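Local coordinates for cellulose 1,4-beta-cellobiosidase (Thermobifida fusca, PDB 4JJJ), which probably hydrolyses cellulose as a family 48 cellobiohydrolase, releasing cellobiose from the polysaccharide chain, at residues A[31-35]-A[36-40]; A[562-565]-A[566-570]; A[580-584]-A[585-589]; A[598-601]-A[602-606]. The protein carries 1 engineered substitution. All coordinates share one frame; numbering follows the deposited sequence.

Interaction 1 forms part of the glucose-binding pocket, and the other three lie farther along the chain in the same family 48 catalytic domain. Interaction 3 reaches it through Val39 CG2 and Phe584 CZ, 3.8 Å apart, while interaction 4 touches it where Met37 CE meets Val600 CG2 at 3.5 Å. The 31-40 stretch therefore packs against both. Interactions 2 and 3 adjoin, their centres about 11 Å apart, with Pro580 lying on Val564, Pro565 and Trp568. Interaction 2 does not touch interaction 1 (nearest atoms about 12 Å apart) or the helix of interaction 4 (about 14 Å). Interactions 3 and 4 come within about 6 Å without touching.

Interaction 1. Residues A[31-35]-A[36-40]; sequences YHSVE and TMIVE. With BGC (beta-D-glucopyranose), chain B; GLC (alpha-D-glucopyranose), chain C; BGC (beta-D-glucopyranose), chain D.
His32 donates from NE2 to Glu40 OE2 across 2.9 Å, the acceptor lying in the plane of the imidazole at its edge. The carboxylate stands nearly perpendicular to the ring, its plane turned by 86°, and OE2 is met on its anti side, 32° out of the carboxylate plane. A second bond reaches Glu40 OE2 from O2 of the chain B glucose at 2.7 Å. His32 CE1 passes 3.4 Å from the same glucose O2, so histidine, carboxylate and sugar hydroxyl meet at OE2. With chi1 at 60° and the chain extended beyond CG, Glu40 sends its carboxylate back toward His32, and Arg619 holds OE1 in a salt bridge.

In the next shell, Ile38 CD1 sits 4.0 Å from His32 NE2 at the ring edge, and Ile38 CG2 rests 3.5 Å from Ser33 OG. Ser33 in turn donates from OG to Glu35 O at 2.7 Å, fastening the bend, and bonds to Gln47 and Phe620 hold the backbone of His32. Glu51, the predicted proton donor, lies beside His32 and, like Trp621, also bonds the sugar. A glutamine in place of Glu40 would probably leave Arg619 without its counter-charge and weaken the grip on the sugar hydroxyl. Because OE2 serves both partners, the contact probably couples the hold on this glucose to the orientation of the imidazole in this (alpha/alpha)6 glycosidase.

Interaction 2. Residues A[562-565]-A[566-570]; sequences LYVP and PGWSG
Val564 and Pro565 pack against the CB of Trp568 to make the apolar centre beside a type II beta turn that runs from Pro565 to Trp568. Val564 CG1 lies 4.0 Å from Trp568 CB and also approaches CE3 of the indole, the two side chains crossing at about a right angle. Pro565 comes in differently: its ring lies alongside the tryptophan and points the same way, with CD 4.0 Å from Trp568 CB. Having CG anti to the backbone N (chi1 -156°), Trp568 carries its indole away from the turn, where NE1 bonds to Asp205 and the ring touches Leu206.

Next to this centre, exposed Pro566 is touched by Tyr563, whose OH is 3.3 Å from Pro566 CD, the tyrosine lying obliquely across it. The Tyr563 ring also meets Trp556 edge to face. Tyr563 O bonds to Arg177, joining the segment before the turn to other loops of the catalytic domain.

Pro566 and Gly567 fill the two corner positions. The proline ring suits the first, and the positive phi of Gly567 (82°) is one at which a CB would press on the preceding carbonyl oxygen. Beyond the turn the chain enters strand 570-571, Gly570 pairing with Ile578. At the polar edge the turn is closed by its one backbone bond, Trp568 N to Pro565 O at 3.0 Å, with the donor above the carbonyl plane by 43°.

Interaction 3. Residues A[580-584]-A[585-589]; sequences PGATF and LSIRS
The guanidinium of Arg588 lies flat on one face of the Phe584 ring, their centres 3.8 Å apart and their planes only 14° from parallel. Over the middle of the guanidinium sits Phe584 CE2, while Arg588 CD lies over the same ring face as a CH-pi contact, offset toward the rim and 3.7 Å from the Phe584 centroid. At the guanidinium edge, Arg588 NH1 turns back to Phe584 O and donates onto a carbonyl lone pair at 3.0 Å, so one phenylalanine holds the arginine by both ring and backbone. Trp184 meets the Phe584 ring as well.

The chain itself is folded by a type I beta turn from Leu585 to Arg588, overlapped by a reciprocal side-chain to backbone pairing of Thr583 and Ser586. A chi1 of 65° sets Thr583 OG1 between its backbone N and carbonyl carbon, where it accepts from Ser586 N at 2.9 Å. Ser586 OG accepts from Thr583 N, also at 2.9 Å. Ile587 N reaches Thr583 O, and Ala582 CB packs against Ile587 CG2 at 4.1 Å.

Were Arg588 an alanine, one face of Phe584 would probably lose its cover and Asp43 its salt-bridge mate. Arg588 NH2 also bonds to Thr186 O, which ties this turn to the loop there.

Interaction 4. Residues A[598-601]-A[602-606]; sequences PQVE and AHLND. With ZN (zinc ion), chain Q.
Glu601, with CG anti to the backbone N (chi1 -173°) and its chain extended, crosses obliquely over Asn605, whose CG is instead turned anti to its carbonyl carbon (chi1 -77°). These settings bring Glu601 CG to 3.8 Å from Asn605 ND2 and leave carboxylate and amide planes 40° apart, with a gap between the two groups that a water spans. That water donates to Glu601 OE2 at 2.8 Å and to Asn605 OD1 at 2.7 Å, bridging one helical turn at the protein surface. The backbone makes the same step, Asn605 N bonding to Glu601 O at 2.7 Å.

Four such i to i+4 bonds run through this end of helix 597-604, from Ala602, His603, Leu604 and Asn605 to Pro598, Gln599, Val600 and Glu601; Leu604 N to Val600 O, at 2.9 Å, is one of them. Buried Val600 lies side by side with Leu604, the two pointing the same way, with Val600 CG1 4.0 Å from Leu604 CD1. Met37, Trp549 and Leu552 pack on Val600 from the loops next to it.

His603, between these positions along the helix, carries the metal ligand. Its CG is anti to the backbone N (chi1 164°), which directs the imidazole so that NE2 binds a zinc ion at 2.0 Å, where a water sits 2.1 Å from the metal and two atoms from outside this stretch also bind. ND1 donates to Val610 O, fixing the ring's rotation as it presents NE2 to the zinc. Farther on, Asp606 N bonds to His603 O, and Asp606 OD1 bonds to Asn609.

Interaction 1. Residues A[31-35]-A[36-40]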
loop_
_atom_site.group_PDB
_atom_site.type_symbol
_atom_site.label_atom_id
_atom_site.label_comp_id
_atom_site.label_asym_id
_atom_site.label_seq_id
_atom_site.Cartn_x
_atom_site.Cartn_y
_atom_site.Cartn_z
ATOM N N TYR A 31 14.169 4.584 -4.535
ATOM C CA TYR A 31 14.238 3.227 -4.016
ATOM C C TYR A 31 13.345 3.114 -2.823
ATOM O O TYR A 31 13.030 4.086 -2.171
ATOM C CB TYR A 31 15.670 2.938 -3.584
ATOM C CG TYR A 31 16.748 2.932 -4.671
ATOM C CD1 TYR A 31 16.650 2.095 -5.798
ATOM C CD2 TYR A 31 17.876 3.685 -4.525
ATOM C CE1 TYR A 31 17.678 2.009 -6.716
ATOM C CE2 TYR A 31 18.883 3.615 -5.464
ATOM C CZ TYR A 31 18.749 2.789 -6.528
ATOM O OH TYR A 31 19.809 2.706 -7.474
ATOM N N HIS A 32 13.008 1.864 -2.448
ATOM C CA HIS A 32 12.301 1.610 -1.179
ATOM C C HIS A 32 13.113 2.154 -0.004
ATOM O O HIS A 32 12.623 2.797 0.893
ATOM C CB HIS A 32 11.993 0.139 -1.019
ATOM C CG HIS A 32 11.374 -0.156 0.324
ATOM N ND1 HIS A 32 10.060 0.169 0.617
ATOM C CD2 HIS A 32 11.870 -0.771 1.420
ATOM C CE1 HIS A 32 9.788 -0.203 1.841
ATOM N NE2 HIS A 32 10.851 -0.810 2.356
ATOM N N SER A 33 14.419 1.897 -0.081
ATOM C CA SER A 33 15.368 2.367 0.966
ATOM C C SER A 33 16.755 2.499 0.426
ATOM O O SER A 33 17.137 1.903 -0.564
ATOM C CB SER A 33 15.371 1.425 2.192
ATOM O OG SER A 33 15.663 0.122 1.784
ATOM N N VAL A 34 17.563 3.282 1.132
ATOM C CA VAL A 34 18.956 3.437 0.761
ATOM C C VAL A 34 19.702 2.098 0.871
ATOM O O VAL A 34 20.421 1.677 -0.102
ATOM C CB VAL A 34 19.639 4.530 1.619
ATOM C CG1 VAL A 34 21.134 4.488 1.396
ATOM C CG2 VAL A 34 19.119 5.906 1.324
ATOM N N GLU A 35 19.446 1.397 1.953
ATOM C CA GLU A 35 20.036 0.105 2.256
ATOM C C GLU A 35 19.346 -0.951 1.406
ATOM O O GLU A 35 18.139 -0.890 1.219
ATOM C CB GLU A 35 19.953 -0.217 3.788
ATOM C CG GLU A 35 20.604 0.773 4.714
ATOM C CD GLU A 35 19.781 2.062 4.911
ATOM O OE1 GLU A 35 18.539 2.034 4.686
ATOM O OE2 GLU A 35 20.468 3.041 5.337
ATOM N N THR A 36 20.104 -1.950 0.922
ATOM C CA THR A 36 19.582 -2.957 0.069
ATOM C C THR A 36 18.954 -4.148 0.757
ATOM O O THR A 36 18.036 -4.724 0.235
ATOM C CB THR A 36 20.639 -3.403 -0.924
ATOM O OG1 THR A 36 21.847 -3.723 -0.193
ATOM C CG2 THR A 36 20.851 -2.356 -1.992
ATOM N N MET A 37 19.475 -4.527 1.928
ATOM C CA MET A 37 18.985 -5.779 2.630
ATOM C C MET A 37 17.857 -5.439 3.585
ATOM O O MET A 37 18.100 -5.043 4.749
ATOM C CB MET A 37 20.094 -6.553 3.305
ATOM C CG MET A 37 19.623 -7.904 3.909
ATOM S SD MET A 37 20.974 -9.037 4.282
ATOM C CE MET A 37 20.056 -10.383 4.965
ATOM N N ILE A 38 16.644 -5.655 3.091
ATOM C CA ILE A 38 15.461 -5.307 3.803
ATOM C C ILE A 38 14.332 -6.135 3.229
ATOM O O ILE A 38 14.151 -6.203 2.016
ATOM C CB ILE A 38 15.164 -3.756 3.711
ATOM C CG1 ILE A 38 13.887 -3.393 4.513
ATOM C CG2 ILE A 38 15.095 -3.274 2.298
ATOM C CD1 ILE A 38 13.851 -1.909 4.782
ATOM N N VAL A 39 13.569 -6.791 4.116
ATOM C CA VAL A 39 12.550 -7.723 3.702
ATOM C C VAL A 39 11.299 -7.519 4.600
ATOM O O VAL A 39 11.299 -7.814 5.811
ATOM C CB VAL A 39 13.022 -9.211 3.806
ATOM C CG1 VAL A 39 11.955 -10.152 3.366
ATOM C CG2 VAL A 39 14.369 -9.345 3.003
ATOM N N GLU A 40 10.254 -6.900 4.012
ATOM C CA GLU A 40 9.110 -6.489 4.857
ATOM C C GLU A 40 7.805 -6.387 4.111
ATOM O O GLU A 40 6.741 -6.689 4.639
ATOM C CB GLU A 40 9.403 -5.217 5.666
ATOM C CG GLU A 40 9.727 -3.979 4.837
ATOM C CD GLU A 40 10.437 -2.856 5.635
ATOM O OE1 GLU A 40 10.948 -3.127 6.730
ATOM O OE2 GLU A 40 10.330 -1.725 5.075
HETATM C C2 BGC B . 6.891 -1.010 4.721
HETATM C C3 BGC B . 5.857 -0.341 3.819
HETATM C C4 BGC B . 4.481 -1.058 3.950
HETATM C C5 BGC B . 4.080 -1.284 5.430
HETATM C C6 BGC B . 2.838 -2.138 5.519
HETATM C C1 BGC B . 6.398 -1.135 6.150
HETATM O O2 BGC B . 8.081 -0.232 4.742
HETATM O O3 BGC B . 6.372 -0.381 2.465
HETATM O O4 BGC B . 3.492 -0.266 3.261
HETATM O O5 BGC B . 5.183 -1.907 6.101
HETATM O O6 BGC B . 3.031 -3.384 4.876
HETATM C C1 GLC C . 8.525 -2.624 10.758
HETATM C C2 GLC C . 7.250 -3.242 10.347
HETATM C C3 GLC C . 7.115 -3.232 8.802
HETATM C C4 GLC C . 7.263 -1.807 8.255
HETATM C C5 GLC C . 8.568 -1.252 8.833
HETATM C C6 GLC C . 8.863 0.183 8.509
HETATM O O1 GLC C . 9.451 -3.460 10.186
HETATM O O2 GLC C . 7.283 -4.690 10.714
HETATM O O3 GLC C . 5.910 -3.851 8.382
HETATM O O4 GLC C . 7.405 -1.851 6.820
HETATM O O5 GLC C . 8.538 -1.303 10.261
HETATM O O6 GLC C . 7.882 0.973 9.082
HETATM C C2 BGC D . 6.738 -3.165 10.374
HETATM C C3 BGC D . 6.670 -3.162 8.851
HETATM C C4 BGC D . 7.153 -1.810 8.287
HETATM C C5 BGC D . 8.460 -1.270 8.899
HETATM C C6 BGC D . 8.724 0.201 8.571
HETATM C C1 BGC D . 8.077 -2.666 10.861
HETATM O O1 BGC D . 8.005 -2.638 12.324
HETATM O O2 BGC D . 6.486 -4.561 10.748
HETATM O O3 BGC D . 5.339 -3.433 8.399
HETATM O O4 BGC D . 7.351 -1.862 6.873
HETATM O O5 BGC D . 8.407 -1.363 10.323
HETATM O O6 BGC D . 7.769 1.068 9.129
#

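Interaction 2. Residues A[562-565]-A[566-570]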
loop_
_atom_site.group_PDB
_atom_site.type_symbol
_atom_site.label_atom_id
_atom_site.label_comp_id
_atom_site.label_asym_id
_atom_site.label_seq_id
_atom_site.Cartn_x
_atom_site.Cartn_y
_atom_site.Cartn_z
ATOM N N LEU A 562 9.209 -21.783 1.823
ATOM C CA LEU A 562 8.969 -21.579 0.392
ATOM C C LEU A 562 8.431 -22.811 -0.266
ATOM O O LEU A 562 9.115 -23.864 -0.305
ATOM C CB LEU A 562 10.289 -21.174 -0.282
ATOM C CG LEU A 562 10.189 -20.979 -1.781
ATOM C CD1 LEU A 562 9.048 -20.055 -2.208
ATOM C CD2 LEU A 562 11.515 -20.589 -2.296
ATOM N N TYR A 563 7.154 -22.757 -0.660
ATOM C CA TYR A 563 6.560 -23.831 -1.433
ATOM C C TYR A 563 6.846 -23.735 -2.906
ATOM O O TYR A 563 6.690 -22.693 -3.520
ATOM C CB TYR A 563 5.015 -23.854 -1.200
ATOM C CG TYR A 563 4.273 -24.975 -1.921
ATOM C CD1 TYR A 563 4.416 -26.244 -1.414
ATOM C CD2 TYR A 563 3.588 -24.760 -3.081
ATOM C CE1 TYR A 563 3.773 -27.303 -2.040
ATOM C CE2 TYR A 563 2.913 -25.811 -3.734
ATOM C CZ TYR A 563 3.091 -27.085 -3.203
ATOM O OH TYR A 563 2.458 -28.127 -3.806
ATOM N N VAL A 564 7.159 -24.917 -3.569
ATOM C CA VAL A 564 7.226 -25.067 -4.971
ATOM C C VAL A 564 6.426 -26.401 -5.263
ATOM O O VAL A 564 6.678 -27.323 -4.518
ATOM C CB VAL A 564 8.699 -25.170 -5.434
ATOM C CG1 VAL A 564 8.761 -25.376 -6.885
ATOM C CG2 VAL A 564 9.480 -23.913 -5.037
ATOM N N PRO A 565 5.573 -26.406 -6.284
ATOM C CA PRO A 565 4.852 -27.673 -6.640
ATOM C C PRO A 565 5.786 -28.840 -6.950
ATOM O O PRO A 565 6.786 -28.660 -7.557
ATOM C CB PRO A 565 4.020 -27.316 -7.835
ATOM C CG PRO A 565 3.881 -25.796 -7.769
ATOM C CD PRO A 565 5.168 -25.342 -7.207
ATOM N N PRO A 566 5.389 -30.013 -6.465
ATOM C CA PRO A 566 6.186 -31.231 -6.783
ATOM C C PRO A 566 6.236 -31.302 -8.283
ATOM O O PRO A 566 5.269 -30.971 -9.000
ATOM C CB PRO A 566 5.314 -32.340 -6.287
ATOM C CG PRO A 566 4.485 -31.770 -5.203
ATOM C CD PRO A 566 4.244 -30.306 -5.590
ATOM N N GLY A 567 7.390 -31.658 -8.785
ATOM C CA GLY A 567 7.542 -31.760 -10.229
ATOM C C GLY A 567 7.816 -30.485 -10.986
ATOM O O GLY A 567 8.174 -30.508 -12.182
ATOM N N TRP A 568 7.701 -29.335 -10.292
ATOM C CA TRP A 568 7.931 -28.063 -10.967
ATOM C C TRP A 568 9.380 -27.721 -10.935
ATOM O O TRP A 568 10.016 -27.861 -9.915
ATOM C CB TRP A 568 7.169 -26.899 -10.279
ATOM C CG TRP A 568 6.894 -25.750 -11.146
ATOM C CD1 TRP A 568 5.775 -25.497 -11.854
ATOM C CD2 TRP A 568 7.734 -24.635 -11.341
ATOM N NE1 TRP A 568 5.870 -24.322 -12.551
ATOM C CE2 TRP A 568 7.100 -23.786 -12.272
ATOM C CE3 TRP A 568 9.043 -24.321 -10.900
ATOM C CZ2 TRP A 568 7.671 -22.604 -12.688
ATOM C CZ3 TRP A 568 9.607 -23.157 -11.389
ATOM C CH2 TRP A 568 8.902 -22.324 -12.239
ATOM N N SER A 569 9.860 -27.229 -12.042
ATOM C CA SER A 569 11.268 -26.869 -12.100
ATOM C C SER A 569 11.446 -25.669 -13.031
ATOM O O SER A 569 10.850 -25.561 -14.144
ATOM C CB SER A 569 12.041 -28.113 -12.581
ATOM O OG SER A 569 13.405 -27.812 -12.617
ATOM N N GLY A 570 12.337 -24.751 -12.655
ATOM C CA GLY A 570 12.599 -23.592 -13.427
ATOM C C GLY A 570 13.808 -22.869 -12.863
ATOM O O GLY A 570 14.340 -23.274 -11.801
#

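Interaction 3. Residues A[580-584]-A[585-589]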
loop_
_atom_site.group_PDB
_atom_site.type_symbol
_atom_site.label_atom_id
_atom_site.label_comp_id
_atom_site.label_asym_id
_atom_site.label_seq_id
_atom_site.Cartn_x
_atom_site.Cartn_y
_atom_site.Cartn_z
ATOM N N PRO A 580 11.253 -27.732 -5.497
ATOM C CA PRO A 580 11.053 -28.134 -4.114
ATOM C C PRO A 580 12.279 -28.251 -3.307
ATOM O O PRO A 580 13.264 -28.775 -3.827
ATOM C CB PRO A 580 10.279 -29.477 -4.239
ATOM C CG PRO A 580 9.653 -29.319 -5.539
ATOM C CD PRO A 580 10.551 -28.644 -6.437
ATOM N N GLY A 581 12.260 -27.667 -2.091
ATOM C CA GLY A 581 13.394 -27.559 -1.219
ATOM C C GLY A 581 14.216 -26.235 -1.326
ATOM O O GLY A 581 15.091 -26.004 -0.559
ATOM N N ALA A 582 13.855 -25.406 -2.310
ATOM C CA ALA A 582 14.371 -24.060 -2.350
ATOM C C ALA A 582 14.007 -23.267 -1.119
ATOM O O ALA A 582 13.115 -23.611 -0.341
ATOM C CB ALA A 582 13.948 -23.381 -3.615
ATOM N N THR A 583 14.715 -22.155 -0.943
ATOM C CA THR A 583 14.492 -21.246 0.206
ATOM C C THR A 583 14.413 -19.837 -0.363
ATOM O O THR A 583 14.711 -19.565 -1.543
ATOM C CB THR A 583 15.588 -21.278 1.227
ATOM O OG1 THR A 583 16.766 -20.768 0.555
ATOM C CG2 THR A 583 15.809 -22.691 1.869
ATOM N N PHE A 584 13.924 -18.924 0.454
ATOM C CA PHE A 584 13.950 -17.471 0.096
ATOM C C PHE A 584 15.316 -17.054 -0.452
ATOM O O PHE A 584 15.411 -16.352 -1.483
ATOM C CB PHE A 584 13.562 -16.656 1.362
ATOM C CG PHE A 584 13.684 -15.140 1.201
ATOM C CD1 PHE A 584 14.899 -14.492 1.366
ATOM C CD2 PHE A 584 12.574 -14.397 0.841
ATOM C CE1 PHE A 584 15.001 -13.132 1.246
ATOM C CE2 PHE A 584 12.681 -13.033 0.669
ATOM C CZ PHE A 584 13.894 -12.414 0.873
ATOM N N LEU A 585 16.355 -17.471 0.239
ATOM C CA LEU A 585 17.700 -17.156 -0.158
ATOM C C LEU A 585 18.152 -17.874 -1.407
ATOM O O LEU A 585 18.781 -17.244 -2.272
ATOM C CB LEU A 585 18.687 -17.415 0.974
ATOM C CG LEU A 585 20.140 -17.211 0.601
ATOM C CD1 LEU A 585 20.431 -15.752 0.372
ATOM C CD2 LEU A 585 21.021 -17.787 1.700
ATOM N N SER A 586 17.795 -19.146 -1.552
ATOM C CA SER A 586 18.275 -19.872 -2.702
ATOM C C SER A 586 17.715 -19.404 -4.041
ATOM O O SER A 586 18.364 -19.604 -5.112
ATOM C CB SER A 586 18.126 -21.409 -2.541
ATOM O OG SER A 586 16.836 -21.816 -2.879
ATOM N N ILE A 587 16.574 -18.690 -4.057
ATOM C CA ILE A 587 16.081 -18.102 -5.285
ATOM C C ILE A 587 16.336 -16.598 -5.351
ATOM O O ILE A 587 15.833 -15.906 -6.259
ATOM C CB ILE A 587 14.598 -18.386 -5.535
ATOM C CG1 ILE A 587 13.617 -17.876 -4.452
ATOM C CG2 ILE A 587 14.395 -19.848 -5.634
ATOM C CD1 ILE A 587 12.195 -17.811 -4.920
ATOM N N ARG A 588 17.152 -16.158 -4.403
ATOM C CA ARG A 588 17.655 -14.751 -4.348
ATOM C C ARG A 588 19.166 -14.745 -3.945
ATOM O O ARG A 588 19.598 -14.065 -3.034
ATOM C CB ARG A 588 16.840 -13.921 -3.336
ATOM C CG ARG A 588 15.362 -13.839 -3.684
ATOM C CD ARG A 588 14.635 -13.156 -2.543
ATOM N NE ARG A 588 13.186 -13.007 -2.687
ATOM C CZ ARG A 588 12.322 -14.009 -2.461
ATOM N NH1 ARG A 588 12.697 -15.215 -2.193
ATOM N NH2 ARG A 588 10.995 -13.788 -2.506
ATOM N N SER A 589 19.954 -15.540 -4.685
ATOM C CA SER A 589 21.294 -15.863 -4.246
ATOM C C SER A 589 22.229 -14.679 -4.293
ATOM O O SER A 589 23.235 -14.688 -3.608
ATOM C CB SER A 589 21.897 -17.064 -5.004
ATOM O OG SER A 589 22.139 -16.744 -6.319
#

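Interaction 4. Residues A[598-601]-A[602-606]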
loop_
_atom_site.group_PDB
_atom_site.type_symbol
_atom_site.label_atom_id
_atom_site.label_comp_id
_atom_site.label_asym_id
_atom_site.label_seq_id
_atom_site.Cartn_x
_atom_site.Cartn_y
_atom_site.Cartn_z
ATOM N N PRO A 598 27.162 -10.843 5.660
ATOM C CA PRO A 598 27.976 -11.565 6.632
ATOM C C PRO A 598 27.495 -11.481 8.080
ATOM O O PRO A 598 27.583 -12.427 8.853
ATOM C CB PRO A 598 29.377 -10.942 6.454
ATOM C CG PRO A 598 29.387 -10.494 5.042
ATOM C CD PRO A 598 27.977 -9.918 4.867
ATOM N N GLN A 599 27.055 -10.268 8.485
ATOM C CA GLN A 599 26.513 -10.124 9.826
ATOM C C GLN A 599 25.224 -10.947 10.056
ATOM O O GLN A 599 24.991 -11.516 11.174
ATOM C CB GLN A 599 26.166 -8.702 10.120
ATOM C CG GLN A 599 27.307 -7.826 10.449
ATOM C CD GLN A 599 26.922 -6.321 10.384
ATOM O OE1 GLN A 599 27.069 -5.643 9.349
ATOM N NE2 GLN A 599 26.362 -5.853 11.476
ATOM N N VAL A 600 24.351 -11.006 9.040
ATOM C CA VAL A 600 23.125 -11.843 9.130
ATOM C C VAL A 600 23.526 -13.311 9.304
ATOM O O VAL A 600 23.035 -14.021 10.238
ATOM C CB VAL A 600 22.164 -11.598 7.979
ATOM C CG1 VAL A 600 21.047 -12.617 7.939
ATOM C CG2 VAL A 600 21.690 -10.105 8.010
ATOM N N GLU A 601 24.391 -13.794 8.384
ATOM C CA GLU A 601 24.736 -15.201 8.463
ATOM C C GLU A 601 25.474 -15.560 9.765
ATOM O O GLU A 601 25.301 -16.689 10.332
ATOM C CB GLU A 601 25.519 -15.647 7.215
ATOM C CG GLU A 601 25.737 -17.150 7.184
ATOM C CD GLU A 601 26.257 -17.659 5.899
ATOM O OE1 GLU A 601 26.860 -16.906 5.092
ATOM O OE2 GLU A 601 26.047 -18.879 5.549
ATOM N N ALA A 602 26.334 -14.679 10.236
ATOM C CA ALA A 602 27.097 -14.872 11.500
ATOM C C ALA A 602 26.112 -14.975 12.643
ATOM O O ALA A 602 26.262 -15.804 13.518
ATOM C CB ALA A 602 28.095 -13.771 11.748
ATOM N N HIS A 603 25.026 -14.178 12.637
ATOM C CA HIS A 603 24.054 -14.363 13.678
ATOM C C HIS A 603 23.302 -15.677 13.558
ATOM O O HIS A 603 23.082 -16.389 14.536
ATOM C CB HIS A 603 23.021 -13.159 13.619
ATOM C CG HIS A 603 21.779 -13.420 14.382
ATOM N ND1 HIS A 603 21.814 -13.517 15.751
ATOM C CD2 HIS A 603 20.519 -13.685 14.004
ATOM C CE1 HIS A 603 20.596 -13.802 16.183
ATOM N NE2 HIS A 603 19.809 -13.969 15.152
ATOM N N LEU A 604 22.923 -16.058 12.348
ATOM C CA LEU A 604 22.164 -17.243 12.150
ATOM C C LEU A 604 23.077 -18.469 12.470
ATOM O O LEU A 604 22.532 -19.512 12.876
ATOM C CB LEU A 604 21.586 -17.361 10.760
ATOM C CG LEU A 604 20.487 -16.321 10.440
ATOM C CD1 LEU A 604 20.119 -16.369 9.016
ATOM C CD2 LEU A 604 19.297 -16.392 11.374
ATOM N N ASN A 605 24.391 -18.308 12.277
ATOM C CA ASN A 605 25.304 -19.356 12.630
ATOM C C ASN A 605 25.406 -19.569 14.104
ATOM O O ASN A 605 25.989 -20.545 14.532
ATOM C CB ASN A 605 26.688 -19.134 12.029
ATOM C CG ASN A 605 26.739 -19.494 10.539
ATOM O OD1 ASN A 605 25.873 -20.174 9.992
ATOM N ND2 ASN A 605 27.738 -18.965 9.873
ATOM N N ASP A 606 25.065 -18.607 14.933
ATOM C CA ASP A 606 25.385 -18.733 16.363
ATOM C C ASP A 606 24.464 -17.765 17.144
ATOM O O ASP A 606 24.973 -16.842 17.775
ATOM C CB ASP A 606 26.880 -18.424 16.582
ATOM C CG ASP A 606 27.389 -18.764 17.975
ATOM O OD1 ASP A 606 26.629 -19.361 18.748
ATOM O OD2 ASP A 606 28.476 -18.341 18.306
HETATM ZN ZN ZN Q . 17.818 -14.097 15.301
HETATM O O HOH W 1 25.564 -20.936 7.369
HETATM O O HOH W 2 17.369 -12.654 16.761
#